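Local coordinates for chromosomal replication initiator protein DnaA (Aquifex aeolicus, PDB 1L8Q), which probably plays an essential part in starting chromosomal replication, its ATP-bound form binding the origin oriC to begin assembly of the initiation complex, at residues A[69-74]-A[94-99]; A[99-104]-A[133-138]. All blocks are in the same frame, centred on the assembly; numbering follows the deposited sequence.

Contact 1. Residues A[69-74]-A[94-99]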
loop_
_atom_site.group_PDB
_atom_site.type_symbol
_atom_site.label_atom_id
_atom_site.label_comp_id
_atom_site.label_asym_id
_atom_site.label_seq_id
_atom_site.Cartn_x
_atom_site.Cartn_y
_atom_site.Cartn_z
ATOM N N ILE A 69 -23.512 2.976 4.519
ATOM C CA ILE A 69 -22.793 1.755 4.823
ATOM C C ILE A 69 -21.389 1.809 4.243
ATOM O O ILE A 69 -21.176 2.259 3.116
ATOM C CB ILE A 69 -23.520 0.487 4.349
ATOM C CG1 ILE A 69 -24.585 0.080 5.354
ATOM C CG2 ILE A 69 -22.558 -0.667 4.323
ATOM C CD1 ILE A 69 -25.059 -1.359 5.184
ATOM N N TYR A 70 -20.424 1.382 5.042
ATOM C CA TYR A 70 -19.072 1.252 4.578
ATOM C C TYR A 70 -18.678 -0.184 4.692
ATOM O O TYR A 70 -19.018 -0.843 5.652
ATOM C CB TYR A 70 -18.112 2.070 5.414
ATOM C CG TYR A 70 -16.664 1.647 5.205
ATOM C CD1 TYR A 70 -15.872 2.237 4.219
ATOM C CD2 TYR A 70 -16.103 0.637 5.969
ATOM C CE1 TYR A 70 -14.572 1.846 4.019
ATOM C CE2 TYR A 70 -14.806 0.231 5.770
ATOM C CZ TYR A 70 -14.042 0.838 4.796
ATOM O OH TYR A 70 -12.732 0.424 4.620
ATOM N N SER A 71 -17.929 -0.670 3.726
ATOM C CA SER A 71 -17.456 -2.025 3.816
ATOM C C SER A 71 -16.371 -2.286 2.784
ATOM O O SER A 71 -16.399 -1.738 1.687
ATOM C CB SER A 71 -18.625 -2.995 3.639
ATOM O OG SER A 71 -18.132 -4.287 3.374
ATOM N N SER A 72 -15.395 -3.100 3.146
ATOM C CA SER A 72 -14.380 -3.483 2.194
ATOM C C SER A 72 -14.970 -4.605 1.393
ATOM O O SER A 72 -15.852 -5.306 1.860
ATOM C CB SER A 72 -13.075 -3.906 2.896
ATOM O OG SER A 72 -13.180 -5.175 3.542
ATOM N N ALA A 73 -14.508 -4.761 0.173
ATOM C CA ALA A 73 -15.078 -5.761 -0.710
ATOM C C ALA A 73 -14.956 -7.167 -0.149
ATOM O O ALA A 73 -15.831 -7.987 -0.355
ATOM C CB ALA A 73 -14.444 -5.679 -2.085
ATOM N N ASP A 74 -13.873 -7.443 0.561
ATOM C CA ASP A 74 -13.666 -8.785 1.086
ATOM C C ASP A 74 -14.645 -9.110 2.197
ATOM O O ASP A 74 -15.112 -10.239 2.309
ATOM C CB ASP A 74 -12.227 -8.986 1.569
ATOM C CG ASP A 74 -11.665 -10.347 1.156
ATOM O OD1 ASP A 74 -11.291 -10.510 -0.035
ATOM O OD2 ASP A 74 -11.576 -11.325 1.937
ATOM N N ASN A 94 -31.521 -6.106 0.876
ATOM C CA ASN A 94 -32.336 -5.006 1.349
ATOM C C ASN A 94 -31.528 -4.004 2.145
ATOM O O ASN A 94 -31.709 -2.798 1.999
ATOM C CB ASN A 94 -33.514 -5.521 2.155
ATOM C CG ASN A 94 -34.484 -6.336 1.311
ATOM O OD1 ASN A 94 -34.451 -6.291 0.075
ATOM N ND2 ASN A 94 -35.357 -7.094 1.981
HETATM N N MSE A 95 -30.632 -4.506 2.981
HETATM C CA MSE A 95 -29.735 -3.664 3.747
HETATM C C MSE A 95 -29.029 -2.707 2.797
HETATM O O MSE A 95 -29.183 -1.484 2.876
HETATM C CB MSE A 95 -28.675 -4.538 4.433
HETATM C CG MSE A 95 -28.112 -3.991 5.764
HETATM SE SE MSE A 95 -26.626 -5.119 6.541
HETATM C CE MSE A 95 -27.308 -6.937 6.133
ATOM N N TYR A 96 -28.260 -3.283 1.881
ATOM C CA TYR A 96 -27.432 -2.511 0.990
ATOM C C TYR A 96 -28.237 -1.647 0.025
ATOM O O TYR A 96 -27.800 -0.554 -0.346
ATOM C CB TYR A 96 -26.459 -3.431 0.243
ATOM C CG TYR A 96 -25.243 -3.757 1.055
ATOM C CD1 TYR A 96 -24.162 -2.886 1.097
ATOM C CD2 TYR A 96 -25.186 -4.909 1.827
ATOM C CE1 TYR A 96 -23.049 -3.161 1.862
ATOM C CE2 TYR A 96 -24.075 -5.191 2.609
ATOM C CZ TYR A 96 -23.005 -4.308 2.619
ATOM O OH TYR A 96 -21.883 -4.575 3.395
ATOM N N LYS A 97 -29.426 -2.121 -0.350
ATOM C CA LYS A 97 -30.230 -1.427 -1.345
ATOM C C LYS A 97 -30.923 -0.199 -0.786
ATOM O O LYS A 97 -31.475 0.612 -1.533
ATOM C CB LYS A 97 -31.255 -2.379 -1.967
ATOM C CG LYS A 97 -30.679 -3.241 -3.056
ATOM C CD LYS A 97 -31.659 -4.255 -3.569
ATOM C CE LYS A 97 -30.965 -5.213 -4.520
ATOM N NZ LYS A 97 -31.826 -6.370 -4.870
ATOM N N SER A 98 -30.847 -0.030 0.521
ATOM C CA SER A 98 -31.618 1.013 1.168
ATOM C C SER A 98 -30.820 2.200 1.672
ATOM O O SER A 98 -31.354 3.031 2.380
ATOM C CB SER A 98 -32.347 0.426 2.354
ATOM O OG SER A 98 -31.520 0.541 3.491
ATOM N N VAL A 99 -29.548 2.285 1.342
ATOM C CA VAL A 99 -28.746 3.369 1.886
ATOM C C VAL A 99 -28.796 4.618 1.013
ATOM O O VAL A 99 -29.258 4.569 -0.118
ATOM C CB VAL A 99 -27.272 2.939 2.076
ATOM C CG1 VAL A 99 -27.175 1.787 3.060
ATOM C CG2 VAL A 99 -26.657 2.553 0.760
#
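Ile69 lies under the ring of Tyr96, its CD1 4.3 Å from the ring plane on one face and shifted toward the rim, while its CG2 meets ring atom CE1 at 3.5 Å. The two side chains cross at about a right angle. In Ile69, CG2 is anti to the backbone N and CG1 anti to the carbonyl carbon (chi1 -82°), and this split spreads the branches: CG2 meets the ring at its rim, CG1 meets CG1 of Val99 at 3.9 Å, and CD1 carries on over the ring. CD1 also reaches CG of Met95, a selenomethionine, at 4.1 Å on the more open margin of the contact. One isoleucine thus touches Met95 and Tyr96 of helix 89-97 and Val99 just beyond it. Farther along the strand, the hydroxyl OH of Tyr96 comes to 3.6 Å from CB of Ser71, a van der Waals approach. The Ser71 hydroxyl is engaged in its own segment, where OG donates to Ser72 O at 2.9 Å. Met95 O accepts from both Ser98 N and Ser98 OG, which come from the same face of its carbonyl plane. Helix 73-86 adds Phe76, edge-to-face with Tyr96, and His83, against Met95; Phe92 meets the tyrosine ring from within helix 89-97. Ile123 and Leu127 of helix 114-129 touch Tyr96 and Val99, so the contact seats the end of helix 89-97 against the outermost strand 68-72 of the parallel sheet, with side chains of helices 73-86 and 114-129 packed around it.

Contact 2. Residues A[99-104]-A[133-138]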
loop_
_atom_site.group_PDB
_atom_site.type_symbol
_atom_site.label_atom_id
_atom_site.label_comp_id
_atom_site.label_asym_id
_atom_site.label_seq_id
_atom_site.Cartn_x
_atom_site.Cartn_y
_atom_site.Cartn_z
ATOM N N VAL A 99 -29.548 2.285 1.342
ATOM C CA VAL A 99 -28.746 3.369 1.886
ATOM C C VAL A 99 -28.796 4.618 1.013
ATOM O O VAL A 99 -29.258 4.569 -0.118
ATOM C CB VAL A 99 -27.272 2.939 2.076
ATOM C CG1 VAL A 99 -27.175 1.787 3.060
ATOM C CG2 VAL A 99 -26.657 2.553 0.760
ATOM N N ASP A 100 -28.343 5.742 1.558
ATOM C CA ASP A 100 -28.175 6.955 0.769
ATOM C C ASP A 100 -26.738 7.004 0.238
ATOM O O ASP A 100 -26.448 7.701 -0.732
ATOM C CB ASP A 100 -28.399 8.207 1.621
ATOM C CG ASP A 100 -29.747 8.217 2.329
ATOM O OD1 ASP A 100 -30.793 8.061 1.654
ATOM O OD2 ASP A 100 -29.860 8.408 3.561
ATOM N N LEU A 101 -25.841 6.271 0.892
ATOM C CA LEU A 101 -24.419 6.328 0.578
ATOM C C LEU A 101 -23.766 4.967 0.786
ATOM O O LEU A 101 -23.673 4.501 1.909
ATOM C CB LEU A 101 -23.721 7.331 1.511
ATOM C CG LEU A 101 -22.488 8.106 0.983
ATOM C CD1 LEU A 101 -21.450 8.364 2.071
ATOM C CD2 LEU A 101 -21.823 7.473 -0.248
ATOM N N LEU A 102 -23.306 4.343 -0.290
ATOM C CA LEU A 102 -22.607 3.075 -0.189
ATOM C C LEU A 102 -21.102 3.306 -0.425
ATOM O O LEU A 102 -20.693 3.968 -1.393
ATOM C CB LEU A 102 -23.180 2.069 -1.191
ATOM C CG LEU A 102 -22.342 0.825 -1.463
ATOM C CD1 LEU A 102 -22.085 0.104 -0.198
ATOM C CD2 LEU A 102 -23.036 -0.086 -2.431
ATOM N N LEU A 103 -20.278 2.804 0.476
ATOM C CA LEU A 103 -18.847 2.959 0.330
ATOM C C LEU A 103 -18.220 1.586 0.283
ATOM O O LEU A 103 -18.201 0.882 1.306
ATOM C CB LEU A 103 -18.277 3.724 1.520
ATOM C CG LEU A 103 -18.895 5.083 1.895
ATOM C CD1 LEU A 103 -18.425 5.477 3.268
ATOM C CD2 LEU A 103 -18.549 6.164 0.880
ATOM N N LEU A 104 -17.743 1.189 -0.898
ATOM C CA LEU A 104 -17.111 -0.103 -1.067
ATOM C C LEU A 104 -15.627 0.101 -1.274
ATOM O O LEU A 104 -15.192 0.657 -2.311
ATOM C CB LEU A 104 -17.713 -0.857 -2.247
ATOM C CG LEU A 104 -17.542 -2.372 -2.152
ATOM C CD1 LEU A 104 -18.289 -2.900 -0.920
ATOM C CD2 LEU A 104 -17.999 -3.078 -3.410
ATOM N N GLN A 133 -25.809 7.614 -3.790
ATOM C CA GLN A 133 -24.389 7.805 -4.040
ATOM C C GLN A 133 -23.582 6.557 -3.802
ATOM O O GLN A 133 -23.737 5.882 -2.789
ATOM C CB GLN A 133 -23.840 8.954 -3.192
ATOM C CG GLN A 133 -22.376 9.284 -3.458
ATOM C CD GLN A 133 -22.160 9.971 -4.816
ATOM O OE1 GLN A 133 -22.721 11.038 -5.076
ATOM N NE2 GLN A 133 -21.362 9.357 -5.671
ATOM N N ILE A 134 -22.709 6.255 -4.744
ATOM C CA ILE A 134 -21.820 5.130 -4.618
ATOM C C ILE A 134 -20.407 5.651 -4.701
ATOM O O ILE A 134 -20.083 6.429 -5.595
ATOM C CB ILE A 134 -22.053 4.155 -5.752
ATOM C CG1 ILE A 134 -23.499 3.645 -5.737
ATOM C CG2 ILE A 134 -21.069 3.003 -5.664
ATOM C CD1 ILE A 134 -23.949 3.081 -7.075
ATOM N N ILE A 135 -19.567 5.263 -3.748
ATOM C CA ILE A 135 -18.168 5.600 -3.825
ATOM C C ILE A 135 -17.359 4.326 -3.680
ATOM O O ILE A 135 -17.512 3.592 -2.707
ATOM C CB ILE A 135 -17.786 6.607 -2.759
ATOM C CG1 ILE A 135 -18.685 7.817 -2.841
ATOM C CG2 ILE A 135 -16.333 7.059 -2.929
ATOM C CD1 ILE A 135 -18.345 8.867 -1.841
ATOM N N LEU A 136 -16.527 4.044 -4.681
ATOM C CA LEU A 136 -15.683 2.867 -4.662
ATOM C C LEU A 136 -14.264 3.311 -4.503
ATOM O O LEU A 136 -13.925 4.439 -4.846
ATOM C CB LEU A 136 -15.788 2.098 -5.979
ATOM C CG LEU A 136 -17.104 1.446 -6.361
ATOM C CD1 LEU A 136 -17.880 1.033 -5.140
ATOM C CD2 LEU A 136 -17.874 2.412 -7.161
ATOM N N ALA A 137 -13.424 2.422 -3.994
ATOM C CA ALA A 137 -11.997 2.685 -3.926
ATOM C C ALA A 137 -11.272 1.402 -4.283
ATOM O O ALA A 137 -11.772 0.290 -4.019
ATOM C CB ALA A 137 -11.605 3.141 -2.582
ATOM N N SER A 138 -10.113 1.549 -4.915
ATOM C CA SER A 138 -9.361 0.408 -5.388
ATOM C C SER A 138 -7.904 0.759 -5.418
ATOM O O SER A 138 -7.550 1.928 -5.361
ATOM C CB SER A 138 -9.810 0.002 -6.777
ATOM O OG SER A 138 -8.847 -0.868 -7.362
#
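Leu103 and Ile135 lie side by side and point the same way, with CD2 of Leu103 3.7 Å from CB of Ile135 and close to its CD1 as well. Leu101 joins them on that face of the sheet, its CD2 resting 3.7 Å from CG of Gln133. On the other face, CD1 of Leu136 packs 3.5 Å from CB of Leu104. Beneath these side chains the parallel strands, 12° apart in direction, are linked by backbone bonds; the straightest, Ile135 N to Leu102 O, measures 2.9 Å and has an angle of 171° at the hydrogen. In contrast to this buried packing, the start of the ladder is the solvent side, where Asp100 is partly exposed: Gln133 N reaches Asp100 O at 3.1 Å from above the carbonyl plane, Asp100 OD1 forms a salt bridge with Lys132 NZ, and OD2 accepts from Arg67 N. Gln133 has CG anti to the backbone N (chi1 -176°) but bends at chi2, which swings CD aside, and the end of the chain leads away from strand 101-105. There NE2 donates to Ile134 O at 3.2 Å and to Tyr37 O, and OE1 accepts from Gly34 N. An alanine at Gln133 would probably leave Gly34 N and Tyr37 O without these mates and open a gap beside CD2 of Leu101. Helix 50-63 covers the Leu101 and Ile135 face, and helix 114-129 the Leu102 and Leu104 face. Strands 101-105 and 133-138, joined through helix 114-129, form a beta-alpha-beta unit of the AAA+ P-loop fold; its far end lies near the nucleotide, where Ala137 touches Lys50, an ATP-binding residue.

How the contacts relate
Following the chain from the N terminus, after strand 40-43 and helix 50-63, strand 68-72 leads through helices 73-86 and 89-97, and contact 1 closes this loop by bringing the end of the second helix back to the strand. Val99, the residue the two ranges share, packs in contact 1 and leads into strand 101-105. From there the chain passes through helix 114-129 and closes contact 2 on strand 133-138. The two closures therefore come in series, neither enclosing the other. Their centres are 8 Å apart, and strands 68-72 and 101-105 are neighbours in the sheet. Together they tie the outermost strand and its helices to the middle of the parallel AAA+ sheet.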